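Local coordinates for protein CmeC (Campylobacter jejuni, PDB 4MT4) that forms an outer membrane channel of the outer membrane factor family and probably carries compounds out of the cell by efflux, at residues N360-I363 / T364-E368; A183-I186 / Y187-D191; I460-E463 / S464-L467. All coordinates share one frame; numbering follows the deposited sequence.

In the fold
All three contacts are local, and each centres on a carbonyl approached by both the backbone N and a side chain four residues on: Asn360 O in interaction 1, Ile186 O in interaction 2 and Ile460 O in interaction 3. Interaction 1 lies on helix 339-405 and interaction 2 near the end of helix 129-195; interaction 3 closes helix 456-463. Interactions 1 and 3 are the closest pair, with centres 29 Å apart and nearest atoms about 17 Å apart. Interaction 2 is remote, its centre 56 Å and 58 Å from those two. None of them includes a residue of the lipid pocket formed by Cys1, Ile124, Asp125 and Leu126.

Interaction 1 of 3, residues N360-I363 / T364-E368; sequences NTLI and TAFGE
Phe366 packs back against Leu362, one helical turn earlier, and can be followed outward atom by atom. Its CB lies 3.7 Å from Leu362 O, and the next atom, Phe366 CG, is 3.9 Å from Leu362 O. CD1 passes nearer to that oxygen, with Phe366 CD1 and Leu362 O 3.3 Å apart, and the oxygen meets the ring obliquely. Further out, Phe366 CE1 touches the branch methyl Leu362 CD2 at 3.6 Å, the two side chains running alongside each other in the same direction. The ring is also met by Tyr14 in an edge-to-face contact, while Ile264 and Ile268 add apolar cover. Leu362 O itself accepts the backbone bond from Phe366 N at 3.1 Å.

This i to i+4 pairing is that of a regular alpha-helix, here within helix 339-405, one of the long helices that in this family of trimeric channels build the periplasmic tunnel. Side chains here also pack on a second subunit, among them Asn360 on Asn58, Ile363 on Ile243 and Phe366 on Leu244 of that copy.

A more polar face is carried by Thr364 and Asn360. With chi1 at -65° the hydroxyl of Thr364 swings to the side of its own N, away from the carbonyl carbon, and points back along the helix, so that Thr364 OG1 donates to Asn360 O at 2.9 Å. Thr364 N gives the same Asn360 O a second bond of 3.0 Å. The two donors come from opposite faces of the carbonyl plane, OG1 tilted 26° from it and N tilted 33°. Asn360 ND2 stands 3.8 Å from Thr364 OG1, the amide angled across the hydroxyl.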
loop_
_atom_site.group_PDB
_atom_site.type_symbol
_atom_site.label_atom_id
_atom_site.label_comp_id
_atom_site.label_asym_id
_atom_site.label_seq_id
_atom_site.Cartn_x
_atom_site.Cartn_y
_atom_site.Cartn_z
ATOM N N ASN B 360 16.000 7.384 -5.862
ATOM C CA ASN B 360 15.602 6.502 -4.772
ATOM C C ASN B 360 15.732 5.027 -5.145
ATOM O O ASN B 360 16.068 4.194 -4.304
ATOM C CB ASN B 360 14.165 6.810 -4.340
ATOM C CG ASN B 360 13.812 6.193 -3.000
ATOM O OD1 ASN B 360 14.126 6.748 -1.947
ATOM N ND2 ASN B 360 13.149 5.042 -3.033
ATOM N N THR B 361 15.463 4.711 -6.408
ATOM C CA THR B 361 15.623 3.353 -6.912
ATOM C C THR B 361 17.101 2.974 -6.936
ATOM O O THR B 361 17.465 1.833 -6.653
ATOM C CB THR B 361 15.027 3.194 -8.327
ATOM O OG1 THR B 361 13.652 3.591 -8.317
ATOM C CG2 THR B 361 15.127 1.747 -8.796
ATOM N N LEU B 362 17.947 3.944 -7.268
ATOM C CA LEU B 362 19.390 3.734 -7.283
ATOM C C LEU B 362 19.925 3.495 -5.875
ATOM O O LEU B 362 20.676 2.547 -5.638
ATOM C CB LEU B 362 20.104 4.930 -7.919
ATOM C CG LEU B 362 20.775 4.705 -9.277
ATOM C CD1 LEU B 362 21.492 5.965 -9.734
ATOM C CD2 LEU B 362 21.739 3.529 -9.217
ATOM N N ILE B 363 19.531 4.363 -4.946
ATOM C CA ILE B 363 19.979 4.277 -3.559
ATOM C C ILE B 363 19.559 2.962 -2.908
ATOM O O ILE B 363 20.357 2.311 -2.231
ATOM C CB ILE B 363 19.430 5.452 -2.717
ATOM C CG1 ILE B 363 19.897 6.791 -3.288
ATOM C CG2 ILE B 363 19.837 5.315 -1.259
ATOM C CD1 ILE B 363 21.375 6.845 -3.603
ATOM N N THR B 364 18.303 2.580 -3.120
ATOM C CA THR B 364 17.759 1.347 -2.564
ATOM C C THR B 364 18.482 0.123 -3.116
ATOM O O THR B 364 18.825 -0.793 -2.370
ATOM C CB THR B 364 16.249 1.224 -2.851
ATOM O OG1 THR B 364 15.541 2.263 -2.164
ATOM C CG2 THR B 364 15.720 -0.127 -2.394
ATOM N N ALA B 365 18.717 0.121 -4.425
ATOM C CA ALA B 365 19.394 -0.988 -5.089
ATOM C C ALA B 365 20.782 -1.236 -4.504
ATOM O O ALA B 365 21.145 -2.375 -4.207
ATOM C CB ALA B 365 19.493 -0.727 -6.582
ATOM N N PHE B 366 21.550 -0.162 -4.341
ATOM C CA PHE B 366 22.890 -0.248 -3.773
ATOM C C PHE B 366 22.854 -0.709 -2.317
ATOM O O PHE B 366 23.759 -1.401 -1.855
ATOM C CB PHE B 366 23.600 1.104 -3.878
ATOM C CG PHE B 366 24.316 1.315 -5.184
ATOM C CD1 PHE B 366 23.613 1.356 -6.378
ATOM C CD2 PHE B 366 25.690 1.491 -5.216
ATOM C CE1 PHE B 366 24.269 1.554 -7.578
ATOM C CE2 PHE B 366 26.351 1.693 -6.413
ATOM C CZ PHE B 366 25.640 1.722 -7.595
ATOM N N GLY B 367 21.805 -0.317 -1.600
ATOM C CA GLY B 367 21.638 -0.723 -0.218
ATOM C C GLY B 367 21.350 -2.207 -0.117
ATOM O O GLY B 367 21.863 -2.891 0.767
ATOM N N GLU B 368 20.527 -2.703 -1.036
ATOM C CA GLU B 368 20.201 -4.122 -1.092
ATOM C C GLU B 368 21.429 -4.957 -1.440
ATOM O O GLU B 368 21.625 -6.042 -0.898
ATOM C CB GLU B 368 19.090 -4.384 -2.114
ATOM C CG GLU B 368 17.747 -3.761 -1.775
ATOM C CD GLU B 368 16.722 -3.936 -2.882
ATOM O OE1 GLU B 368 17.089 -4.446 -3.961
ATOM O OE2 GLU B 368 15.549 -3.561 -2.672
#

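Interaction 2 of 3, residues A183-I186 / Y187-D191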
loop_
_atom_site.group_PDB
_atom_site.type_symbol
_atom_site.label_atom_id
_atom_site.label_comp_id
_atom_site.label_asym_id
_atom_site.label_seq_id
_atom_site.Cartn_x
_atom_site.Cartn_y
_atom_site.Cartn_z
ATOM N N ALA B 183 9.997 -38.576 23.716
ATOM C CA ALA B 183 9.504 -37.926 24.923
ATOM C C ALA B 183 8.299 -38.678 25.470
ATOM O O ALA B 183 8.067 -38.708 26.680
ATOM C CB ALA B 183 9.146 -36.477 24.645
ATOM N N LYS B 184 7.531 -39.279 24.568
ATOM C CA LYS B 184 6.390 -40.093 24.962
ATOM C C LYS B 184 6.875 -41.407 25.562
ATOM O O LYS B 184 6.278 -41.935 26.499
ATOM C CB LYS B 184 5.478 -40.362 23.766
ATOM C CG LYS B 184 4.149 -40.996 24.137
ATOM C CD LYS B 184 3.757 -42.077 23.145
ATOM C CE LYS B 184 3.664 -41.533 21.730
ATOM N NZ LYS B 184 3.309 -42.603 20.756
ATOM N N GLU B 185 7.965 -41.927 25.007
ATOM C CA GLU B 185 8.578 -43.147 25.512
ATOM C C GLU B 185 9.180 -42.912 26.891
ATOM O O GLU B 185 9.111 -43.776 27.762
ATOM C CB GLU B 185 9.653 -43.651 24.544
ATOM C CG GLU B 185 10.382 -44.904 25.014
ATOM C CD GLU B 185 9.470 -46.114 25.114
ATOM O OE1 GLU B 185 8.430 -46.140 24.421
ATOM O OE2 GLU B 185 9.794 -47.040 25.889
ATOM N N ILE B 186 9.771 -41.737 27.081
ATOM C CA ILE B 186 10.340 -41.365 28.370
ATOM C C ILE B 186 9.261 -41.347 29.451
ATOM O O ILE B 186 9.456 -41.878 30.545
ATOM C CB ILE B 186 11.032 -39.987 28.304
ATOM C CG1 ILE B 186 12.331 -40.082 27.501
ATOM C CG2 ILE B 186 11.321 -39.462 29.702
ATOM C CD1 ILE B 186 12.998 -38.745 27.257
ATOM N N TYR B 187 8.118 -40.751 29.131
ATOM C CA TYR B 187 7.013 -40.672 30.078
ATOM C C TYR B 187 6.420 -42.050 30.366
ATOM O O TYR B 187 6.055 -42.347 31.503
ATOM C CB TYR B 187 5.923 -39.732 29.562
ATOM C CG TYR B 187 4.705 -39.701 30.456
ATOM C CD1 TYR B 187 4.733 -39.037 31.674
ATOM C CD2 TYR B 187 3.531 -40.347 30.088
ATOM C CE1 TYR B 187 3.627 -39.012 32.500
ATOM C CE2 TYR B 187 2.420 -40.328 30.906
ATOM C CZ TYR B 187 2.472 -39.659 32.111
ATOM O OH TYR B 187 1.367 -39.635 32.931
ATOM N N ARG B 188 6.329 -42.885 29.335
ATOM C CA ARG B 188 5.778 -44.229 29.483
ATOM C C ARG B 188 6.617 -45.052 30.456
ATOM O O ARG B 188 6.084 -45.808 31.265
ATOM C CB ARG B 188 5.704 -44.938 28.129
ATOM C CG ARG B 188 4.915 -46.238 28.151
ATOM C CD ARG B 188 5.143 -47.043 26.884
ATOM N NE ARG B 188 6.513 -47.539 26.802
ATOM C CZ ARG B 188 6.907 -48.718 27.271
ATOM N NH1 ARG B 188 6.033 -49.527 27.856
ATOM N NH2 ARG B 188 8.174 -49.093 27.156
ATOM N N ILE B 189 7.934 -44.892 30.370
ATOM C CA ILE B 189 8.850 -45.579 31.272
ATOM C C ILE B 189 8.676 -45.081 32.704
ATOM O O ILE B 189 8.573 -45.875 33.639
ATOM C CB ILE B 189 10.319 -45.387 30.840
ATOM C CG1 ILE B 189 10.565 -46.034 29.476
ATOM C CG2 ILE B 189 11.264 -45.977 31.874
ATOM C CD1 ILE B 189 10.253 -47.514 29.435
ATOM N N ASN B 190 8.635 -43.763 32.864
ATOM C CA ASN B 190 8.481 -43.158 34.183
ATOM C C ASN B 190 7.095 -43.384 34.780
ATOM O O ASN B 190 6.918 -43.306 35.995
ATOM C CB ASN B 190 8.780 -41.658 34.116
ATOM C CG ASN B 190 10.266 -41.361 34.162
ATOM O OD1 ASN B 190 10.826 -41.112 35.230
ATOM N ND2 ASN B 190 10.915 -41.392 33.003
ATOM N N ASP B 191 6.114 -43.670 33.930
ATOM C CA ASP B 191 4.766 -43.957 34.407
ATOM C C ASP B 191 4.687 -45.379 34.952
ATOM O O ASP B 191 3.979 -45.639 35.924
ATOM C CB ASP B 191 3.739 -43.756 33.290
ATOM C CG ASP B 191 2.310 -43.882 33.782
ATOM O OD1 ASP B 191 1.983 -43.292 34.834
ATOM O OD2 ASP B 191 1.513 -44.577 33.116
#
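Ile186 O is gripped twice by Asn190, once through the side chain and once through the backbone. Asn190 ND2 donates to Ile186 O over 2.9 Å in a nearly straight bond (177°), and Asn190 N reaches the same Ile186 O at 3.1 Å. The oxygen lies in the plane of the Asn190 amide, yet ND2 stands above the carbonyl plane of Ile186, on the face opposite to the backbone N. Asn190 holds CG beside its own backbone N (chi1 -82°), a torsion that directs the amide to the preceding turn, where Asn190 ND2 also passes 3.8 Å from Ile186 CG2. Leu411 packs on Asn190, and Tyr414 and Leu415 on Ile186, all three from helix 411-445.

The turn belongs to helix 129-195, which pairs with helix 201-236 as one of the hairpins of the long coiled-coil tunnel known in this family; Ala183 and Tyr187 pack on that second helix.

On another side of the turn Glu185 and Arg188 run alongside each other and form a salt bridge. Glu185 OE2 receives Arg188 NH2 at 2.9 Å on its syn side, at the edge of the guanidinium and within its plane. The carboxylate is rotated 42° against the guanidinium, and the bonds from Arg188 NE to both carboxylate oxygens are weak. Bends at Glu185 chi2 and Arg188 chi3 bring the charged groups together. Arg188 NH1 makes a further salt bridge with Glu192, so the cation is shared between acids. Ile189 CD1 lies 3.6 Å from Glu185 OE2, placing a methyl against the carboxylate.

Interaction 3 of 3, residues I460-E463 / S464-L467; sequences IKEE and SKNL
The flat peptide group that carries Ile460 O is met at that oxygen by Ser464: Ser464 OG donates to Ile460 O over 2.7 Å, tilted 29° from the carbonyl plane. The backbone bond beside it, from Ser464 N to the same Ile460 O, is weak, its N-H...O angle being 122°. The hydroxyl sits beside the serine's backbone N (chi1 -54°), which faces it back to the last turn, and it is also hydrogen-bonded to Tyr148 of helix 129-195.

A second flat group, the carboxylate of Glu462, has its OE2 4.1 Å from Lys465 CD. The charges stay apart, with Glu462 OE2 and Lys465 NZ 5.1 Å from each other. Lys465 lies alongside the glutamate, and its CG comes 3.2 Å from Glu462 O.

Glu463 CG lies 3.5 Å from Ser464 N. Glu463 O is taken up in two ways, by Arg152 and by a water that donates to it at 2.9 Å. That water accepts from Asn466 N at 2.7 Å and so links the last helical residue to the turn that follows. Nearby, Leu467 packs on Phe64 of helix 58-79, and the Glu463 carboxylate lies close to that of Glu149, a like charge.

Ser464 is the first residue to leave helical angles, and a type I beta turn runs from it to Leu467: a serine hydroxyl supplements a weak i to i+4 backbone bond at the helix C-terminus.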
loop_
_atom_site.group_PDB
_atom_site.type_symbol
_atom_site.label_atom_id
_atom_site.label_comp_id
_atom_site.label_asym_id
_atom_site.label_seq_id
_atom_site.Cartn_x
_atom_site.Cartn_y
_atom_site.Cartn_z
ATOM N N ILE B 460 11.438 -11.352 -23.751
ATOM C CA ILE B 460 10.166 -11.480 -23.044
ATOM C C ILE B 460 9.271 -12.524 -23.704
ATOM O O ILE B 460 8.685 -13.368 -23.027
ATOM C CB ILE B 460 9.422 -10.130 -22.976
ATOM C CG1 ILE B 460 10.080 -9.214 -21.944
ATOM C CG2 ILE B 460 7.957 -10.336 -22.622
ATOM C CD1 ILE B 460 9.441 -7.849 -21.841
ATOM N N LYS B 461 9.182 -12.473 -25.029
ATOM C CA LYS B 461 8.376 -13.432 -25.775
ATOM C C LYS B 461 8.918 -14.852 -25.622
ATOM O O LYS B 461 8.149 -15.809 -25.510
ATOM C CB LYS B 461 8.320 -13.046 -27.256
ATOM C CG LYS B 461 7.509 -14.003 -28.115
ATOM C CD LYS B 461 7.243 -13.436 -29.501
ATOM C CE LYS B 461 6.339 -14.360 -30.303
ATOM N NZ LYS B 461 5.921 -13.761 -31.601
ATOM N N GLU B 462 10.241 -14.982 -25.605
ATOM C CA GLU B 462 10.884 -16.287 -25.480
ATOM C C GLU B 462 10.683 -16.897 -24.092
ATOM O O GLU B 462 10.486 -18.104 -23.964
ATOM C CB GLU B 462 12.380 -16.172 -25.790
ATOM C CG GLU B 462 13.208 -17.397 -25.416
ATOM C CD GLU B 462 12.729 -18.665 -26.096
ATOM O OE1 GLU B 462 12.347 -18.601 -27.284
ATOM O OE2 GLU B 462 12.729 -19.726 -25.435
ATOM N N GLU B 463 10.720 -16.060 -23.060
ATOM C CA GLU B 463 10.652 -16.544 -21.683
ATOM C C GLU B 463 9.219 -16.640 -21.154
ATOM O O GLU B 463 8.988 -17.180 -20.073
ATOM C CB GLU B 463 11.483 -15.643 -20.765
ATOM C CG GLU B 463 10.899 -14.255 -20.562
ATOM C CD GLU B 463 11.862 -13.313 -19.867
ATOM O OE1 GLU B 463 12.978 -13.751 -19.517
ATOM O OE2 GLU B 463 11.504 -12.132 -19.675
ATOM N N SER B 464 8.263 -16.120 -21.919
ATOM C CA SER B 464 6.855 -16.162 -21.524
ATOM C C SER B 464 6.098 -17.231 -22.304
ATOM O O SER B 464 4.872 -17.196 -22.399
ATOM C CB SER B 464 6.194 -14.799 -21.733
ATOM O OG SER B 464 6.911 -13.776 -21.066
ATOM N N LYS B 465 6.847 -18.178 -22.858
ATOM C CA LYS B 465 6.298 -19.252 -23.681
ATOM C C LYS B 465 5.197 -20.050 -22.986
ATOM O O LYS B 465 4.186 -20.390 -23.602
ATOM C CB LYS B 465 7.426 -20.194 -24.104
ATOM C CG LYS B 465 8.477 -20.371 -23.019
ATOM C CD LYS B 465 9.588 -21.327 -23.425
ATOM C CE LYS B 465 9.175 -22.775 -23.236
ATOM N NZ LYS B 465 10.363 -23.672 -23.174
ATOM N N ASN B 466 5.396 -20.343 -21.704
ATOM C CA ASN B 466 4.485 -21.212 -20.967
ATOM C C ASN B 466 3.500 -20.459 -20.076
ATOM O O ASN B 466 2.751 -21.074 -19.316
ATOM C CB ASN B 466 5.281 -22.205 -20.117
ATOM C CG ASN B 466 6.157 -23.119 -20.954
ATOM O OD1 ASN B 466 7.340 -23.298 -20.664
ATOM N ND2 ASN B 466 5.577 -23.703 -21.996
ATOM N N LEU B 467 3.507 -19.132 -20.163
ATOM C CA LEU B 467 2.588 -18.323 -19.370
ATOM C C LEU B 467 1.146 -18.618 -19.771
ATOM O O LEU B 467 0.756 -18.411 -20.919
ATOM C CB LEU B 467 2.896 -16.834 -19.530
ATOM C CG LEU B 467 2.111 -15.877 -18.630
ATOM C CD1 LEU B 467 2.399 -16.155 -17.161
ATOM C CD2 LEU B 467 2.421 -14.428 -18.977
HETATM O O HOH W 1 7.065 -19.364 -19.798
#